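Local coordinates for protein pseudouridylate synthase RPUSD4, mitochondrial (Homo sapiens, PDB 5UBA) that isomerises uridine to pseudouridine in mitochondrial RNAs, including 16S ribosomal RNA, a modification needed to assemble that RNA into a functional mitochondrial ribosome, at residues K96-A99 with H100-E104. Residues are numbered along the deposited sequence; the frame is centred on the assembly and turned at random.
Sequences KDMA and HQVQE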
# COMPACT_ATOMS: atom_id res chain seq x y z
N LYS A 96 11.38 -15.93 -16.01
CA LYS A 96 9.92 -15.98 -16.08
C LYS A 96 9.32 -17.06 -15.18
O LYS A 96 8.25 -16.85 -14.59
CB LYS A 96 9.45 -16.24 -17.52
CG LYS A 96 7.97 -16.01 -17.74
CD LYS A 96 7.64 -15.78 -19.22
CE LYS A 96 6.48 -14.81 -19.37
NZ LYS A 96 5.27 -15.28 -18.63
N ASP A 97 9.98 -18.21 -15.10
CA ASP A 97 9.47 -19.30 -14.28
C ASP A 97 9.59 -18.96 -12.80
O ASP A 97 8.69 -19.30 -12.03
CB ASP A 97 10.17 -20.63 -14.59
CG ASP A 97 9.82 -21.15 -15.96
OD1 ASP A 97 8.69 -20.93 -16.45
OD2 ASP A 97 10.69 -21.79 -16.56
N MET A 98 10.64 -18.25 -12.42
CA MET A 98 10.76 -17.78 -11.03
C MET A 98 9.69 -16.72 -10.72
O MET A 98 9.10 -16.74 -9.62
CB MET A 98 12.16 -17.23 -10.75
CG MET A 98 12.37 -16.73 -9.33
SD MET A 98 12.01 -17.98 -8.07
CE MET A 98 13.17 -19.29 -8.48
N ALA A 99 9.42 -15.82 -11.68
CA ALA A 99 8.31 -14.88 -11.53
C ALA A 99 7.02 -15.62 -11.28
O ALA A 99 6.27 -15.25 -10.39
CB ALA A 99 8.16 -13.98 -12.75
N HIS A 100 6.77 -16.68 -12.05
CA HIS A 100 5.56 -17.48 -11.84
C HIS A 100 5.55 -18.14 -10.47
O HIS A 100 4.49 -18.18 -9.83
CB HIS A 100 5.40 -18.55 -12.93
CG HIS A 100 5.01 -17.99 -14.26
ND1 HIS A 100 5.10 -18.72 -15.42
CD2 HIS A 100 4.54 -16.77 -14.61
CE1 HIS A 100 4.70 -17.98 -16.44
NE2 HIS A 100 4.35 -16.79 -15.97
N GLN A 101 6.70 -18.62 -10.04
CA GLN A 101 6.82 -19.24 -8.70
C GLN A 101 6.46 -18.25 -7.59
O GLN A 101 5.67 -18.54 -6.68
CB GLN A 101 8.22 -19.79 -8.51
CG GLN A 101 8.40 -20.65 -7.29
CD GLN A 101 9.81 -21.17 -7.15
OE1 GLN A 101 10.50 -21.42 -8.14
NE2 GLN A 101 10.26 -21.33 -5.91
N VAL A 102 6.99 -17.04 -7.71
CA VAL A 102 6.70 -16.00 -6.72
C VAL A 102 5.24 -15.56 -6.76
O VAL A 102 4.63 -15.37 -5.71
CB VAL A 102 7.66 -14.80 -6.86
CG1 VAL A 102 7.33 -13.73 -5.82
CG2 VAL A 102 9.08 -15.27 -6.64
N GLN A 103 4.68 -15.39 -7.96
CA GLN A 103 3.26 -15.09 -8.14
C GLN A 103 2.41 -16.15 -7.43
O GLN A 103 1.44 -15.80 -6.76
CB GLN A 103 2.91 -15.02 -9.63
CG GLN A 103 3.46 -13.81 -10.38
CD GLN A 103 3.53 -14.01 -11.88
OE1 GLN A 103 2.75 -14.78 -12.44
NE2 GLN A 103 4.46 -13.32 -12.54
N GLU A 104 2.82 -17.41 -7.56
CA GLU A 104 2.08 -18.52 -6.92
C GLU A 104 2.19 -18.45 -5.39
O GLU A 104 1.21 -18.75 -4.70
CB GLU A 104 2.56 -19.86 -7.48
CG GLU A 104 1.87 -21.12 -6.97
CD GLU A 104 0.41 -21.24 -7.36
OE1 GLU A 104 -0.16 -20.40 -8.09
OE2 GLU A 104 -0.19 -22.24 -6.88
O HOH W 1 6.42 -21.15 -15.08
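His100 N hydrogen-bonds to Lys96 O (2.9 Å), the first of four backbone hydrogen bonds linking the first turn of helix 96-107 to the next; Gln101 N to Asp97 O, Val102 N to Met98 O and Gln103 N to Ala99 O follow, the last the straightest at 168°. On the polar side, a water bridges Asp97 and His100: it donates to Asp97 OD1 at 2.7 Å and lies in the imidazole plane, 2.8 Å from His100 ND1. The bent Lys96 chain brings NZ to 3.2 Å from His100 NE2, while Lys96 O sits over one face of the ring, toward its rim. Met98 bends at chi2 (56°) and again at chi3, bringing CE 3.4 Å from Gln101 OE1; its SD makes an apolar contact with Val102 CG2 (4.2 Å). Gln103 CG lies 3.2 Å from Ala99 O. Gln103 NE2 passes Ala99 CB at 3.8 Å and hydrogen-bonds to Leu78 O, as Gln101 NE2 does to Leu262 O. With an alanine at Gln103, Leu78 O is likely to lose this amide donor and Ala99 its contact with the amide. Asp95 OD2 accepts from Met98 N, as an N-cap does; this is an amphipathic α-helix, its Ala99 face set against strand 77-78 of the pseudouridine synthase domain.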